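PDB 3G9K: capsule biosynthesis protein capD from Bacillus anthracis, which cleaves the poly-gamma-D-glutamate capsule and, as a transpeptidase, joins it by an amide bond to meso-diaminopimelic acid of the peptidoglycan. Local coordinates for the interface of chains A and B. Coordinates in Å, arbitrary orientation; residue numbers count along the deposited sequence, not the author numbering. Chains: chain A, Capsule biosynthesis protein capD; chain B, Capsule biosynthesis protein capD.

Both contacts belong to the boundary between the two chains that arise from one CapD precursor, and their C-alpha centres lie about 10 Å apart. In contact 1, strand 13-19 of chain B pairs with strand 68-74 of chain A; in contact 2, the turn between strands 2-7 and 13-19 of chain B meets the ends of two chain A helices. B:Val14 belongs to both, and helix 44-58 offers A:Ala44 to contact 2 and A:Ala48, one turn on, to contact 1. Sheet pairing and helix docking thus fix the same hairpin, whose first strand directly follows the nucleophile B:Thr1.

Contact 1: the interface of chains A and B. Residues chain A 48, 70-73; chain B 4, 13-16.
A:Leu72 and B:Ser15 face each other as an antiparallel pair, A:Leu72 N giving its hydrogen to B:Ser15 O at 2.9 Å and B:Ser15 N returning the bond to A:Leu72 O at 3.0 Å, so that strand 68-74 of chain A and strand 13-19 of chain B run on as one sheet across the boundary. Next along the strands, the hydroxyl of B:Ser16 adds a side-chain bond: OG, anti to its own backbone N (chi1 173°), donates to A:Gly70 O at 3.1 Å. It comes from above that carbonyl's plane, 43° out of it. On the helix-facing side of the sheet lies A:Met71, modelled as selenomethionine. Its chain leaves the backbone extended and bends only at the last torsion (chi3 -59°). The CG methylene rests 3.6 Å from B:Val14 CG1, the two side chains crossing obliquely, while the terminal methyl CE turns toward B:Ser16. A:Met71 SE also lies 3.8 Å from B:Val14 CG1. That methyl further reaches helix 44-58, where A:Ala48 CB is 3.9 Å from B:Val14 CG1. B:Val14 CG1 thus touches both the A:Met71 side chain and A:Ala48, bridging sheet and helix. B:Phe4, from the neighbouring strand 2-7, supports the same alanine with its ring rim: CE2 meets A:Ala48 CB at 3.7 Å, the methyl lying in the plane of the ring.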
ATOM      1  N   ALA A  48       8.346  -2.998  10.883  1.00 16.05           N
ATOM      2  CA  ALA A  48       7.895  -2.854   9.490  1.00 16.08           C
ATOM      3  C   ALA A  48       8.533  -3.925   8.568  1.00 15.67           C
ATOM      4  O   ALA A  48       7.900  -4.438   7.650  1.00 13.78           O
ATOM      5  CB  ALA A  48       8.245  -1.430   8.967  1.00 15.22           C
ATOM      6  N   GLY A  70       7.161   0.960  -1.331  1.00 17.51           N
ATOM      7  CA  GLY A  70       7.710   2.180  -0.836  1.00 18.35           C
ATOM      8  C   GLY A  70       7.381   2.349   0.624  1.00 18.74           C
ATOM      9  O   GLY A  70       6.356   1.933   1.044  1.00 18.19           O
HETATM   10  N   MSE A  71       8.346   2.977   1.331  1.00 23.40           N
HETATM   11  CA  MSE A  71       8.197   3.147   2.764  1.00 23.55           C
HETATM   12  C   MSE A  71       8.553   4.550   3.193  1.00 24.13           C
HETATM   13  O   MSE A  71       9.677   5.043   2.953  1.00 24.68           O
HETATM   14  CB  MSE A  71       9.065   2.141   3.526  1.00 22.93           C
HETATM   15  CG  MSE A  71       8.911   2.221   5.059  1.00 22.02           C
HETATM   16 SE   MSE A  71       9.905   0.913   6.076  0.50 10.69          SE
HETATM   17  CE  MSE A  71       9.118  -0.710   5.304  1.00 20.94           C
ATOM     18  N   LEU A  72       7.606   5.174   3.885  1.00 19.92           N
ATOM     19  CA  LEU A  72       7.781   6.492   4.458  1.00 20.73           C
ATOM     20  C   LEU A  72       8.116   6.286   5.913  1.00 21.09           C
ATOM     21  O   LEU A  72       7.454   5.477   6.602  1.00 21.34           O
ATOM     22  CB  LEU A  72       6.482   7.309   4.252  1.00 21.45           C
ATOM     23  CG  LEU A  72       6.425   8.796   4.546  1.00 21.64           C
ATOM     24  CD1 LEU A  72       7.391   9.534   3.655  1.00 21.97           C
ATOM     25  CD2 LEU A  72       4.958   9.308   4.374  1.00 21.07           C
ATOM     26  N   ILE A  73       9.177   6.952   6.382  1.00 21.12           N
ATOM     27  CA  ILE A  73       9.622   6.848   7.778  1.00 21.41           C
ATOM     28  C   ILE A  73       9.746   8.288   8.316  1.00 22.66           C
ATOM     29  O   ILE A  73      10.613   9.074   7.861  1.00 22.37           O
ATOM     30  CB  ILE A  73      10.961   6.105   7.960  1.00 21.44           C
ATOM     31  CG1 ILE A  73      10.967   4.700   7.309  1.00 21.82           C
ATOM     32  CG2 ILE A  73      11.247   5.927   9.447  1.00 21.44           C
ATOM     33  CD1 ILE A  73      12.363   4.053   7.163  1.00 22.75           C
TER
ATOM     34  N   PHE B   4       0.342  -0.869   5.266  1.00 13.78           N
ATOM     35  CA  PHE B   4       0.378  -0.913   6.744  1.00 15.08           C
ATOM     36  C   PHE B   4       0.965   0.388   7.373  1.00 15.30           C
ATOM     37  O   PHE B   4       1.602   1.214   6.713  1.00 14.18           O
ATOM     38  CB  PHE B   4       1.079  -2.208   7.218  1.00 15.39           C
ATOM     39  CG  PHE B   4       2.550  -2.235   6.918  1.00 14.97           C
ATOM     40  CD1 PHE B   4       3.000  -2.715   5.709  1.00 14.60           C
ATOM     41  CD2 PHE B   4       3.478  -1.669   7.814  1.00 17.10           C
ATOM     42  CE1 PHE B   4       4.345  -2.740   5.413  1.00 15.48           C
ATOM     43  CE2 PHE B   4       4.811  -1.687   7.551  1.00 16.92           C
ATOM     44  CZ  PHE B   4       5.263  -2.213   6.329  1.00 17.81           C
ATOM     45  N   VAL B  13       6.768   7.047  12.939  1.00 21.61           N
ATOM     46  CA  VAL B  13       5.646   6.482  12.184  1.00 21.78           C
ATOM     47  C   VAL B  13       6.182   5.965  10.860  1.00 19.94           C
ATOM     48  O   VAL B  13       6.900   6.631  10.118  1.00 20.00           O
ATOM     49  CB  VAL B  13       4.417   7.446  12.062  1.00 22.34           C
ATOM     50  CG1 VAL B  13       4.829   8.867  11.971  1.00 25.76           C
ATOM     51  CG2 VAL B  13       3.438   7.079  10.925  1.00 19.77           C
ATOM     52  N   VAL B  14       5.858   4.722  10.585  1.00 17.52           N
ATOM     53  CA  VAL B  14       6.133   4.186   9.286  1.00 16.94           C
ATOM     54  C   VAL B  14       4.792   4.006   8.565  1.00 16.55           C
ATOM     55  O   VAL B  14       3.853   3.409   9.127  1.00 16.29           O
ATOM     56  CB  VAL B  14       6.795   2.775   9.395  1.00 16.58           C
ATOM     57  CG1 VAL B  14       6.826   2.091   8.021  1.00 16.65           C
ATOM     58  CG2 VAL B  14       8.214   2.847  10.042  1.00 14.99           C
ATOM     59  N   SER B  15       4.753   4.398   7.306  1.00 15.32           N
ATOM     60  CA  SER B  15       3.578   4.161   6.457  1.00 16.32           C
ATOM     61  C   SER B  15       4.121   3.554   5.183  1.00 16.65           C
ATOM     62  O   SER B  15       4.888   4.223   4.453  1.00 18.24           O
ATOM     63  CB  SER B  15       2.881   5.479   6.193  1.00 16.63           C
ATOM     64  OG  SER B  15       1.653   5.322   5.543  1.00 16.01           O
ATOM     65  N   SER B  16       3.742   2.311   4.902  1.00 16.67           N
ATOM     66  CA  SER B  16       4.355   1.580   3.781  1.00 15.61           C
ATOM     67  C   SER B  16       3.302   0.916   2.921  1.00 15.71           C
ATOM     68  O   SER B  16       2.326   0.350   3.430  1.00 14.46           O
ATOM     69  CB  SER B  16       5.377   0.582   4.296  1.00 16.49           C
ATOM     70  OG  SER B  16       5.857  -0.236   3.239  1.00 17.17           O
TER

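Contact 2: the interface of chains A and B. Residues chain A 21, 38, 42-45; chain B 6, 8-9, 12, 14.
B:Arg9 grips A:Leu38 and B:Asp8 grips A:Ala44, each at the end of a chain A helix. The guanidinium of B:Arg9 approaches end-on and gives both terminal nitrogens to one acceptor, the backbone carbonyl of A:Leu38 near the C-terminal end of helix 28-39: NH1 lies 2.7 Å and NH2 3.0 Å from A:Leu38 O. B:Asp8 takes the opposite kind of end. Its carboxylate OD2 accepts from A:Ala44 N, the first residue of helix 44-58, at 2.7 Å on the anti side. An acid at this N-terminal helix end may be favoured by the helix dipole. CG of B:Asp8 sits between its own N and carbonyl carbon (chi1 69°), which turns the carboxylate toward that helix start. Around these bonds, A:Tyr21 lies alongside the arginine, CE1 3.4 Å above the guanidinium plane and toward its rim, with the two planes 47° apart rather than stacked. Apolar contacts flank these bonds: A:Leu38 sets CD1 against B:Ile6 CG2 and CD2 across B:Asp8 CB, while A:Ala44 CB packs on B:Val14 CG2. Further out, B:Thr12 N donates to B:Asp8 OD1 at 3.1 Å from above the carboxylate, tying the acid across its own turn. A water bridges A:Gly42 O to B:Arg9 N and NH1 and may steady the arginine. Together these contacts clamp the small chain's hairpin turn to two large-chain helices, which likely helps hold the cleaved enzyme together.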
ATOM      1  N   TYR A  21       2.659   2.118  21.434  1.00 26.11           N
ATOM      2  CA  TYR A  21       2.912   1.609  20.082  1.00 24.74           C
ATOM      3  C   TYR A  21       1.675   0.915  19.489  1.00 22.12           C
ATOM      4  O   TYR A  21       0.756   0.543  20.196  1.00 20.16           O
ATOM      5  CB  TYR A  21       4.082   0.634  20.096  1.00 24.96           C
ATOM      6  CG  TYR A  21       3.946  -0.519  21.073  1.00 24.93           C
ATOM      7  CD1 TYR A  21       4.511  -0.437  22.357  1.00 26.55           C
ATOM      8  CD2 TYR A  21       3.271  -1.684  20.725  1.00 25.59           C
ATOM      9  CE1 TYR A  21       4.392  -1.497  23.266  1.00 25.90           C
ATOM     10  CE2 TYR A  21       3.137  -2.733  21.626  1.00 27.43           C
ATOM     11  CZ  TYR A  21       3.716  -2.631  22.890  1.00 27.92           C
ATOM     12  OH  TYR A  21       3.590  -3.668  23.794  1.00 29.13           O
ATOM     13  N   LEU A  38       7.314  -4.965  18.769  1.00 27.86           N
ATOM     14  CA  LEU A  38       7.230  -3.700  19.472  1.00 28.69           C
ATOM     15  C   LEU A  38       7.135  -3.962  20.975  1.00 29.17           C
ATOM     16  O   LEU A  38       7.763  -3.280  21.734  1.00 30.75           O
ATOM     17  CB  LEU A  38       6.023  -2.879  18.982  1.00 27.48           C
ATOM     18  CG  LEU A  38       6.152  -2.261  17.573  1.00 26.19           C
ATOM     19  CD1 LEU A  38       4.782  -1.829  16.985  1.00 25.32           C
ATOM     20  CD2 LEU A  38       7.110  -1.090  17.568  1.00 27.60           C
ATOM     21  N   GLY A  42      11.293  -3.418  20.204  1.00 31.02           N
ATOM     22  CA  GLY A  42      11.738  -3.062  18.867  1.00 29.49           C
ATOM     23  C   GLY A  42      11.198  -1.739  18.339  1.00 28.63           C
ATOM     24  O   GLY A  42      10.234  -1.179  18.886  1.00 29.94           O
ATOM     25  N   SER A  43      11.811  -1.261  17.258  1.00 26.53           N
ATOM     26  CA  SER A  43      11.511   0.027  16.665  1.00 25.22           C
ATOM     27  C   SER A  43      10.419  -0.088  15.597  1.00 23.67           C
ATOM     28  O   SER A  43      10.120  -1.174  15.171  1.00 21.84           O
ATOM     29  CB  SER A  43      12.761   0.575  16.022  1.00 25.21           C
ATOM     30  OG  SER A  43      13.144  -0.183  14.861  1.00 25.21           O
ATOM     31  N   ALA A  44       9.897   1.038  15.103  1.00 22.89           N
ATOM     32  CA  ALA A  44       8.890   0.985  14.017  1.00 22.81           C
ATOM     33  C   ALA A  44       9.482   0.334  12.772  1.00 22.66           C
ATOM     34  O   ALA A  44       8.804  -0.468  12.119  1.00 21.27           O
ATOM     35  CB  ALA A  44       8.348   2.381  13.695  1.00 22.70           C
ATOM     36  N   VAL A  45      10.752   0.650  12.466  1.00 22.61           N
ATOM     37  CA  VAL A  45      11.431   0.107  11.258  1.00 22.35           C
ATOM     38  C   VAL A  45      11.601  -1.398  11.370  1.00 22.56           C
ATOM     39  O   VAL A  45      11.206  -2.136  10.469  1.00 21.21           O
ATOM     40  CB  VAL A  45      12.737   0.846  10.941  1.00 23.63           C
ATOM     41  CG1 VAL A  45      13.544   0.203   9.780  1.00 22.72           C
ATOM     42  CG2 VAL A  45      12.417   2.258  10.584  1.00 21.26           C
TER
ATOM     43  N   ILE B   6       2.735   1.669  11.253  1.00 18.19           N
ATOM     44  CA  ILE B   6       3.300   1.321  12.565  1.00 18.68           C
ATOM     45  C   ILE B   6       3.704   2.589  13.284  1.00 19.07           C
ATOM     46  O   ILE B   6       4.225   3.474  12.662  1.00 18.88           O
ATOM     47  CB  ILE B   6       4.512   0.463  12.413  1.00 19.01           C
ATOM     48  CG1 ILE B   6       4.148  -0.768  11.589  1.00 19.45           C
ATOM     49  CG2 ILE B   6       5.063   0.030  13.824  1.00 20.32           C
ATOM     50  CD1 ILE B   6       5.340  -1.631  11.270  1.00 20.16           C
ATOM     51  N   ASP B   8       5.874   3.546  16.935  1.00 23.86           N
ATOM     52  CA  ASP B   8       6.623   2.959  18.054  1.00 26.04           C
ATOM     53  C   ASP B   8       6.694   3.898  19.287  1.00 27.13           C
ATOM     54  O   ASP B   8       6.031   4.933  19.314  1.00 26.26           O
ATOM     55  CB  ASP B   8       8.013   2.474  17.601  1.00 25.62           C
ATOM     56  CG  ASP B   8       8.951   3.589  17.250  1.00 22.55           C
ATOM     57  OD1 ASP B   8       8.717   4.775  17.622  1.00 24.61           O
ATOM     58  OD2 ASP B   8       9.921   3.294  16.518  1.00 22.30           O
ATOM     59  N   ARG B   9       7.439   3.475  20.320  1.00 28.28           N
ATOM     60  CA  ARG B   9       7.584   4.258  21.562  1.00 29.52           C
ATOM     61  C   ARG B   9       8.241   5.624  21.361  1.00 29.57           C
ATOM     62  O   ARG B   9       8.007   6.575  22.133  1.00 31.60           O
ATOM     63  CB  ARG B   9       8.380   3.470  22.581  1.00 29.33           C
ATOM     64  CG  ARG B   9       7.640   2.298  23.144  1.00 31.80           C
ATOM     65  CD  ARG B   9       8.541   1.572  24.118  1.00 31.71           C
ATOM     66  NE  ARG B   9       8.015   0.291  24.565  1.00 35.53           N
ATOM     67  CZ  ARG B   9       8.101  -0.852  23.892  1.00 34.69           C
ATOM     68  NH1 ARG B   9       8.670  -0.889  22.699  1.00 37.57           N
ATOM     69  NH2 ARG B   9       7.604  -1.964  24.425  1.00 35.61           N
ATOM     70  N   THR B  12       7.940   7.372  16.202  1.00 25.83           N
ATOM     71  CA  THR B  12       8.307   7.284  14.791  1.00 24.26           C
ATOM     72  C   THR B  12       7.139   6.567  14.116  1.00 23.22           C
ATOM     73  O   THR B  12       6.596   5.624  14.666  1.00 23.06           O
ATOM     74  CB  THR B  12       9.598   6.501  14.559  1.00 24.94           C
ATOM     75  OG1 THR B  12      10.671   7.155  15.254  1.00 25.31           O
ATOM     76  CG2 THR B  12       9.918   6.396  13.085  1.00 24.63           C
ATOM     77  N   VAL B  14       5.858   4.722  10.585  1.00 17.52           N
ATOM     78  CA  VAL B  14       6.133   4.186   9.286  1.00 16.94           C
ATOM     79  C   VAL B  14       4.792   4.006   8.565  1.00 16.55           C
ATOM     80  O   VAL B  14       3.853   3.409   9.127  1.00 16.29           O
ATOM     81  CB  VAL B  14       6.795   2.775   9.395  1.00 16.58           C
ATOM     82  CG1 VAL B  14       6.826   2.091   8.021  1.00 16.65           C
ATOM     83  CG2 VAL B  14       8.214   2.847  10.042  1.00 14.99           C
TER
HETATM   84  O   HOH W   1       9.005   0.921  20.426  1.00 41.80           O